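Local coordinates for 3-polyprenyl-4-hydroxybenzoate decarboxylase and related decarboxylases (Pelotomaculum thermopropionicum, PDB 6H6X), which binds prenylated FMN and, as the UbiD-class enzyme HmfF, probably catalyses the reversible decarboxylation of 2,5-furandicarboxylic acid to 2-furoic acid, at residues Leu117-His123 / Tyr286-Pro291; Tyr130-Leu136 / Val148-Gln154. The protein carries 8 engineered substitutions. Residues are numbered along the deposited sequence.

Contact 1 (Leu117-His123 / Tyr286-Pro291); sequences LPIPTHH and YHTIIP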
loop_
_atom_site.group_PDB
_atom_site.type_symbol
_atom_site.label_atom_id
_atom_site.label_comp_id
_atom_site.label_asym_id
_atom_site.label_seq_id
_atom_site.Cartn_x
_atom_site.Cartn_y
_atom_site.Cartn_z
ATOM N N LEU B 117 -30.847 -4.039 23.819
ATOM C CA LEU B 117 -30.037 -3.807 22.624
ATOM C C LEU B 117 -28.678 -4.489 22.704
ATOM O O LEU B 117 -27.974 -4.429 23.739
ATOM C CB LEU B 117 -29.822 -2.323 22.436
ATOM C CG LEU B 117 -31.087 -1.463 22.306
ATOM C CD1 LEU B 117 -30.679 -0.014 22.156
ATOM C CD2 LEU B 117 -31.970 -1.920 21.146
ATOM N N PRO B 118 -28.287 -5.123 21.603
ATOM C CA PRO B 118 -27.027 -5.836 21.536
ATOM C C PRO B 118 -25.840 -4.864 21.338
ATOM O O PRO B 118 -25.204 -4.888 20.328
ATOM C CB PRO B 118 -27.226 -6.725 20.318
ATOM C CG PRO B 118 -28.088 -5.890 19.409
ATOM C CD PRO B 118 -29.037 -5.205 20.338
ATOM N N ILE B 119 -25.547 -4.062 22.341
ATOM C CA ILE B 119 -24.548 -3.053 22.223
ATOM C C ILE B 119 -23.214 -3.747 22.423
ATOM O O ILE B 119 -22.955 -4.238 23.512
ATOM C CB ILE B 119 -24.752 -1.940 23.246
ATOM C CG1 ILE B 119 -26.119 -1.303 23.023
ATOM C CG2 ILE B 119 -23.642 -0.896 23.168
ATOM C CD1 ILE B 119 -26.566 -0.425 24.133
ATOM N N PRO B 120 -22.334 -3.731 21.393
ATOM C CA PRO B 120 -21.071 -4.461 21.466
ATOM C C PRO B 120 -20.030 -3.871 22.363
ATOM O O PRO B 120 -20.073 -2.682 22.679
ATOM C CB PRO B 120 -20.546 -4.409 20.018
ATOM C CG PRO B 120 -21.697 -3.936 19.174
ATOM C CD PRO B 120 -22.454 -3.040 20.094
ATOM N N THR B 121 -19.077 -4.714 22.738
ATOM C CA THR B 121 -17.805 -4.285 23.339
ATOM C C THR B 121 -16.765 -4.503 22.245
ATOM O O THR B 121 -16.679 -5.597 21.656
ATOM C CB THR B 121 -17.540 -5.095 24.620
ATOM O OG1 THR B 121 -18.699 -4.996 25.460
ATOM C CG2 THR B 121 -16.394 -4.559 25.382
ATOM N N HIS B 122 -16.036 -3.449 21.871
ATOM C CA HIS B 122 -15.313 -3.489 20.599
ATOM C C HIS B 122 -13.838 -3.977 20.718
ATOM O O HIS B 122 -13.448 -4.955 20.075
ATOM C CB HIS B 122 -15.407 -2.132 19.910
ATOM C CG HIS B 122 -16.789 -1.790 19.462
ATOM N ND1 HIS B 122 -17.690 -1.118 20.262
ATOM C CD2 HIS B 122 -17.443 -2.075 18.312
ATOM C CE1 HIS B 122 -18.836 -0.991 19.611
ATOM N NE2 HIS B 122 -18.713 -1.565 18.429
ATOM N N HIS B 123 -13.036 -3.259 21.492
ATOM C CA HIS B 123 -11.609 -3.522 21.651
ATOM C C HIS B 123 -11.266 -3.886 23.097
ATOM O O HIS B 123 -11.981 -3.508 24.010
ATOM C CB HIS B 123 -10.827 -2.284 21.207
ATOM C CG HIS B 123 -10.908 -2.044 19.724
ATOM N ND1 HIS B 123 -11.792 -1.142 19.176
ATOM C CD2 HIS B 123 -10.260 -2.621 18.675
ATOM C CE1 HIS B 123 -11.630 -1.110 17.859
ATOM N NE2 HIS B 123 -10.735 -2.024 17.526
ATOM N N TYR B 286 -29.803 -3.180 14.881
ATOM C CA TYR B 286 -28.866 -2.348 15.579
ATOM C C TYR B 286 -27.591 -2.164 14.691
ATOM O O TYR B 286 -27.040 -3.144 14.208
ATOM C CB TYR B 286 -28.527 -2.933 16.923
ATOM C CG TYR B 286 -27.581 -2.053 17.727
ATOM C CD1 TYR B 286 -26.194 -2.115 17.531
ATOM C CD2 TYR B 286 -28.050 -1.127 18.654
ATOM C CE1 TYR B 286 -25.336 -1.288 18.226
ATOM C CE2 TYR B 286 -27.174 -0.313 19.359
ATOM C CZ TYR B 286 -25.825 -0.409 19.118
ATOM O OH TYR B 286 -24.950 0.401 19.820
ATOM N N HIS B 287 -27.140 -0.924 14.514
ATOM C CA HIS B 287 -25.949 -0.615 13.689
ATOM C C HIS B 287 -24.796 -0.235 14.627
ATOM O O HIS B 287 -24.950 0.581 15.550
ATOM C CB HIS B 287 -26.272 0.508 12.743
ATOM C CG HIS B 287 -25.111 1.011 11.964
ATOM N ND1 HIS B 287 -24.998 2.326 11.600
ATOM C CD2 HIS B 287 -24.029 0.387 11.464
ATOM C CE1 HIS B 287 -23.920 2.480 10.858
ATOM N NE2 HIS B 287 -23.315 1.316 10.762
ATOM N N THR B 288 -23.646 -0.886 14.448
ATOM C CA THR B 288 -22.461 -0.436 15.152
ATOM C C THR B 288 -21.370 -0.048 14.160
ATOM O O THR B 288 -21.320 -0.592 13.049
ATOM C CB THR B 288 -21.968 -1.478 16.154
ATOM O OG1 THR B 288 -21.080 -0.818 17.054
ATOM C CG2 THR B 288 -21.280 -2.685 15.471
ATOM N N ILE B 289 -20.550 0.919 14.554
ATOM C CA ILE B 289 -19.383 1.292 13.752
ATOM C C ILE B 289 -18.190 0.829 14.559
ATOM O O ILE B 289 -18.040 1.193 15.722
ATOM C CB ILE B 289 -19.342 2.803 13.505
ATOM C CG1 ILE B 289 -20.400 3.203 12.449
ATOM C CG2 ILE B 289 -17.981 3.243 13.031
ATOM C CD1 ILE B 289 -20.706 4.713 12.476
ATOM N N ILE B 290 -17.361 -0.003 13.960
ATOM C CA ILE B 290 -16.161 -0.489 14.640
ATOM C C ILE B 290 -15.114 0.610 14.544
ATOM O O ILE B 290 -14.832 1.089 13.441
ATOM C CB ILE B 290 -15.649 -1.743 13.969
ATOM C CG1 ILE B 290 -16.673 -2.875 14.180
ATOM C CG2 ILE B 290 -14.335 -2.175 14.595
ATOM C CD1 ILE B 290 -16.441 -4.017 13.194
ATOM N N PRO B 291 -14.574 1.065 15.683
ATOM C CA PRO B 291 -13.630 2.182 15.567
ATOM C C PRO B 291 -12.385 1.833 14.771
ATOM O O PRO B 291 -11.903 0.683 14.794
ATOM C CB PRO B 291 -13.274 2.458 17.009
ATOM C CG PRO B 291 -14.543 2.145 17.725
ATOM C CD PRO B 291 -14.952 0.846 17.101
#
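Two extended segments, 117-123 and 286-291, run in nearly the same direction (16° apart) without forming a sheet: their nearest CA atoms, P118 with Y286, P120 with T288 and H122 with I290, are 7.1, 7.6 and 6.7 Å apart. Side chains fill this gap, and a single hydrogen bond between H122 NE2 and T288 OG1 (2.8 Å) spans it, with the hydroxyl at the edge of the imidazole ring. The largest buried area belongs to Y286, whose ring lies among residues 117-120. Its CD2 is 4.3 Å from L117 CB, its CE2 3.9 Å from I119 CG1 and its CE1 3.9 Å from P120 CD, while P118 O sits over one face. An inverse gamma turn centred on P118, with a weak bond from I119 N to L117 O (2.8 Å), kinks the chain around this aromatic. Toward the other end, P291 lies beside two histidines: P291 CD is 4.0 Å from H122 CG, and P291 O meets the edge of the H123 ring at CE1 (3.6 Å). The contact is buried. Residues 286-287 form an edge strand parallel to strand 56-58, the backbone of P120 hydrogen-bonds to that of Y130 in strand 130-139, I289 packs on helix 294-315, and H123 reaches I433 of the second subunit.

Contact 2 (Tyr130-Leu136 / Val148-Gln154); sequences YITAAIL and VSIHRLQ. With K (potassium ion), chain G; 4LU (1-deoxy-5-O-phosphono-1-(3,3,4,5-tetramethyl-9,11-dioxo-2,3,8,9,10,11-hexahydro-7H-quinolino[1,8-fg]pteridin-12-ium-7-y l)-D-ribitol), chain I.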
loop_
_atom_site.group_PDB
_atom_site.type_symbol
_atom_site.label_atom_id
_atom_site.label_comp_id
_atom_site.label_asym_id
_atom_site.label_seq_id
_atom_site.Cartn_x
_atom_site.Cartn_y
_atom_site.Cartn_z
ATOM N N TYR B 130 -20.190 0.069 24.117
ATOM C CA TYR B 130 -20.291 1.434 23.603
ATOM C C TYR B 130 -21.240 1.519 22.449
ATOM O O TYR B 130 -21.234 0.659 21.575
ATOM C CB TYR B 130 -18.937 1.932 23.120
ATOM C CG TYR B 130 -18.149 2.653 24.174
ATOM C CD1 TYR B 130 -17.398 1.961 25.080
ATOM C CD2 TYR B 130 -18.126 4.033 24.227
ATOM C CE1 TYR B 130 -16.654 2.611 26.050
ATOM C CE2 TYR B 130 -17.396 4.689 25.180
ATOM C CZ TYR B 130 -16.660 3.945 26.097
ATOM O OH TYR B 130 -15.907 4.551 27.049
ATOM N N ILE B 131 -22.051 2.568 22.457
ATOM C CA ILE B 131 -22.892 2.940 21.309
ATOM C C ILE B 131 -22.010 3.840 20.461
ATOM O O ILE B 131 -21.583 4.876 20.937
ATOM C CB ILE B 131 -24.160 3.701 21.769
ATOM C CG1 ILE B 131 -25.008 2.791 22.680
ATOM C CG2 ILE B 131 -24.972 4.193 20.583
ATOM C CD1 ILE B 131 -26.212 3.484 23.261
ATOM N N THR B 132 -21.730 3.422 19.227
ATOM C CA THR B 132 -20.780 4.117 18.361
ATOM C C THR B 132 -21.390 4.688 17.087
ATOM O O THR B 132 -20.688 5.375 16.387
ATOM C CB THR B 132 -19.643 3.198 17.934
ATOM O OG1 THR B 132 -20.198 2.015 17.362
ATOM C CG2 THR B 132 -18.831 2.787 19.155
ATOM N N ALA B 133 -22.656 4.400 16.790
ATOM C CA ALA B 133 -23.253 4.841 15.540
ATOM C C ALA B 133 -24.514 5.688 15.672
ATOM O O ALA B 133 -25.334 5.741 14.759
ATOM C CB ALA B 133 -23.517 3.652 14.653
ATOM N N ALA B 134 -24.651 6.366 16.782
ATOM C CA ALA B 134 -25.827 7.147 17.068
ATOM C C ALA B 134 -25.555 8.563 16.659
ATOM O O ALA B 134 -24.561 9.138 17.081
ATOM C CB ALA B 134 -26.161 7.131 18.550
ATOM N N ILE B 135 -26.453 9.132 15.850
ATOM C CA ILE B 135 -26.459 10.567 15.650
ATOM C C ILE B 135 -27.148 11.234 16.840
ATOM O O ILE B 135 -28.176 10.777 17.304
ATOM C CB ILE B 135 -27.058 10.994 14.306
ATOM C CG1 ILE B 135 -28.562 10.694 14.189
ATOM C CG2 ILE B 135 -26.291 10.349 13.177
ATOM C CD1 ILE B 135 -29.184 11.276 12.911
ATOM N N LEU B 136 -26.544 12.289 17.357
ATOM C CA LEU B 136 -27.022 12.996 18.530
ATOM C C LEU B 136 -27.595 14.334 18.049
ATOM O O LEU B 136 -26.855 15.164 17.547
ATOM C CB LEU B 136 -25.887 13.251 19.505
ATOM C CG LEU B 136 -26.302 13.746 20.897
ATOM C CD1 LEU B 136 -25.241 13.356 21.916
ATOM C CD2 LEU B 136 -26.569 15.235 20.931
ATOM N N VAL B 148 -26.375 18.275 14.751
ATOM C CA VAL B 148 -26.215 16.842 14.786
ATOM C C VAL B 148 -24.700 16.528 14.823
ATOM O O VAL B 148 -23.933 17.109 14.087
ATOM C CB VAL B 148 -26.832 16.214 13.543
ATOM C CG1 VAL B 148 -26.800 14.697 13.605
ATOM C CG2 VAL B 148 -28.240 16.784 13.312
ATOM N N SER B 149 -24.308 15.600 15.680
ATOM C CA SER B 149 -22.946 15.065 15.735
ATOM C C SER B 149 -22.972 13.617 16.249
ATOM O O SER B 149 -23.997 13.142 16.759
ATOM C CB SER B 149 -22.075 15.945 16.677
ATOM O OG SER B 149 -22.793 16.314 17.852
ATOM N N ILE B 150 -21.838 12.926 16.126
ATOM C CA ILE B 150 -21.743 11.553 16.608
ATOM C C ILE B 150 -20.747 11.522 17.756
ATOM O O ILE B 150 -19.604 11.961 17.606
ATOM C CB ILE B 150 -21.287 10.590 15.486
ATOM C CG1 ILE B 150 -22.363 10.508 14.417
ATOM C CG2 ILE B 150 -20.988 9.185 16.056
ATOM C CD1 ILE B 150 -22.014 9.555 13.278
ATOM N N HIS B 151 -21.176 10.952 18.870
ATOM C CA HIS B 151 -20.370 10.825 20.116
ATOM C C HIS B 151 -20.415 9.384 20.571
ATOM O O HIS B 151 -21.461 8.709 20.461
ATOM C CB HIS B 151 -20.925 11.752 21.219
ATOM C CG HIS B 151 -20.991 13.176 20.781
ATOM N ND1 HIS B 151 -19.981 14.075 21.025
ATOM C CD2 HIS B 151 -21.881 13.819 19.989
ATOM C CE1 HIS B 151 -20.266 15.227 20.436
ATOM N NE2 HIS B 151 -21.408 15.092 19.789
ATOM N N ARG B 152 -19.273 8.875 21.034
ATOM C CA ARG B 152 -19.277 7.595 21.713
ATOM C C ARG B 152 -20.060 7.723 23.025
ATOM O O ARG B 152 -19.985 8.741 23.705
ATOM C CB ARG B 152 -17.869 7.082 21.935
ATOM C CG ARG B 152 -17.102 7.773 23.037
ATOM C CD ARG B 152 -15.658 7.308 23.056
ATOM N NE ARG B 152 -14.989 7.756 24.274
ATOM C CZ ARG B 152 -13.714 8.135 24.393
ATOM N NH1 ARG B 152 -12.866 8.169 23.351
ATOM N NH2 ARG B 152 -13.283 8.512 25.587
ATOM N N LEU B 153 -20.858 6.708 23.320
ATOM C CA LEU B 153 -21.668 6.680 24.509
ATOM C C LEU B 153 -21.368 5.372 25.258
ATOM O O LEU B 153 -21.564 4.277 24.735
ATOM C CB LEU B 153 -23.134 6.748 24.118
ATOM C CG LEU B 153 -23.470 8.009 23.348
ATOM C CD1 LEU B 153 -24.597 7.784 22.395
ATOM C CD2 LEU B 153 -23.810 9.102 24.320
ATOM N N GLN B 154 -20.816 5.487 26.456
ATOM C CA GLN B 154 -20.540 4.321 27.285
ATOM C C GLN B 154 -21.820 3.934 28.011
ATOM O O GLN B 154 -22.455 4.768 28.648
ATOM C CB GLN B 154 -19.427 4.616 28.313
ATOM C CG GLN B 154 -18.903 3.346 29.012
ATOM C CD GLN B 154 -17.898 3.620 30.103
ATOM O OE1 GLN B 154 -17.203 4.646 30.102
ATOM N NE2 GLN B 154 -17.800 2.676 31.042
HETATM K K K G . -21.541 17.998 12.823
HETATM C C9 4LU I . -17.453 10.708 14.697
HETATM C C8 4LU I . -17.713 9.405 14.176
HETATM C C7 4LU I . -17.590 8.246 14.950
HETATM C C10 4LU I . -16.631 12.403 17.951
HETATM C C6 4LU I . -16.925 8.376 16.310
HETATM N N3 4LU I . -16.943 12.808 20.695
HETATM C C2 4LU I . -16.910 13.879 19.839
HETATM C C13 4LU I . -16.649 5.751 16.987
HETATM C C5 4LU I . -16.723 7.224 17.336
HETATM C C1 4LU I . -15.703 8.867 18.858
HETATM O O2 4LU I . -17.033 15.055 20.303
HETATM N N1 4LU I . -16.769 13.676 18.495
HETATM C C4 4LU I . -16.819 11.517 20.263
HETATM O O4 4LU I . -16.871 10.562 21.079
HETATM C C4A 4LU I . -16.642 11.264 18.789
HETATM N N5 4LU I . -16.544 9.943 18.238
HETATM C C3 4LU I . -16.149 7.614 18.654
HETATM C C12 4LU I . -18.166 7.156 17.916
HETATM C C5A 4LU I . -16.835 9.731 16.863
HETATM C C7M 4LU I . -17.870 6.872 14.344
HETATM C C8M 4LU I . -18.196 9.377 12.751
HETATM C C9A 4LU I . -16.973 10.940 16.003
HETATM N N10 4LU I . -16.525 12.203 16.550
HETATM C "C1'" 4LU I . -16.455 13.407 15.724
HETATM C "C2'" 4LU I . -17.732 14.271 15.611
HETATM O "O2'" 4LU I . -18.925 13.508 15.406
HETATM C "C3'" 4LU I . -17.564 15.185 14.407
HETATM O "O3'" 4LU I . -16.295 15.840 14.481
HETATM C "C4'" 4LU I . -18.719 16.182 14.274
HETATM O "O4'" 4LU I . -18.859 16.758 12.940
HETATM C "C5'" 4LU I . -18.683 17.355 15.239
HETATM O "O5'" 4LU I . -19.876 18.062 14.838
HETATM P P 4LU I . -20.157 19.620 15.209
HETATM O O2P 4LU I . -21.612 19.920 14.805
HETATM O O3P 4LU I . -20.012 19.714 16.755
HETATM O O1P 4LU I . -19.141 20.396 14.369
HETATM O O HOH W 1 -22.740 6.839 19.115
HETATM O O HOH W 2 -23.914 10.148 19.528
HETATM O O HOH W 3 -25.207 17.734 18.238
#
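Main-chain hydrogen bonds join these antiparallel strands of a beta hairpin in two separate places. I131 and L153 form one hydrogen-bonded pair (I131 N to L153 O 2.9 Å, L153 N to I131 O 3.1 Å), and L136 and S149 the other (L136 N to S149 O 2.8 Å, S149 N to L136 O 3.2 Å). Between them the strands part around A133-A134, opposite H151, and water fills the opening: one molecule links I131 O, A134 N and H151 O, and a second links A134 O to H151 N. Apolar contacts line the interface, I131 CB with L153 CB (4.0 Å), A134 CB with L153 CD1 (4.2 Å) and I135 CB with V148 CG1 (3.8 Å). Over one face of the Y130 ring lies Q154 CB, 4.0 Å from the centroid, a CH-pi contact. Polar side chains are also fixed: S149 OG and H151 NE2 hydrogen-bond at 2.7 Å, and R152 forms salt bridges with E254 and E259. From this segment the main chain holds prenylated FMN, through hydrogen bonds from I150 N to its O2' (3.1 Å) and from R152 N to its O4 (2.9 Å); V148 O binds potassium (2.9 Å), which also takes O4', O5' and O2P of the cofactor. Segment 148-154 thus divides its peptide groups: those of S149, H151 and L153 serve the hairpin directly or through water, whereas V148 O goes to the metal, and I150 N and R152 N to the cofactor, so this part of cofactor recognition rests on main-chain geometry.

How the contacts relate
Contact 1 and contact 2 have centres about 11 Å apart and meet chiefly at T132. Its OG1 lies 2.8 Å from I289 O and 3.0 Å from T288 OG1, both probable hydrogen bonds, so the hydroxyl of T288 links the hairpin to H122. Packing adds I119 CG2 against Y130 O (3.3 Å) and H287 O against A133 CB (3.5 Å). The hairpin of contact 2 falls in sequence between the two segments of contact 1. Both contribute to the prenylated FMN pocket: T132 O is 3.4 Å from cofactor atom C12, and the I289 side chain comes within about 4 Å of the cofactor and about 5 Å of the I150 side chain (nearest atoms).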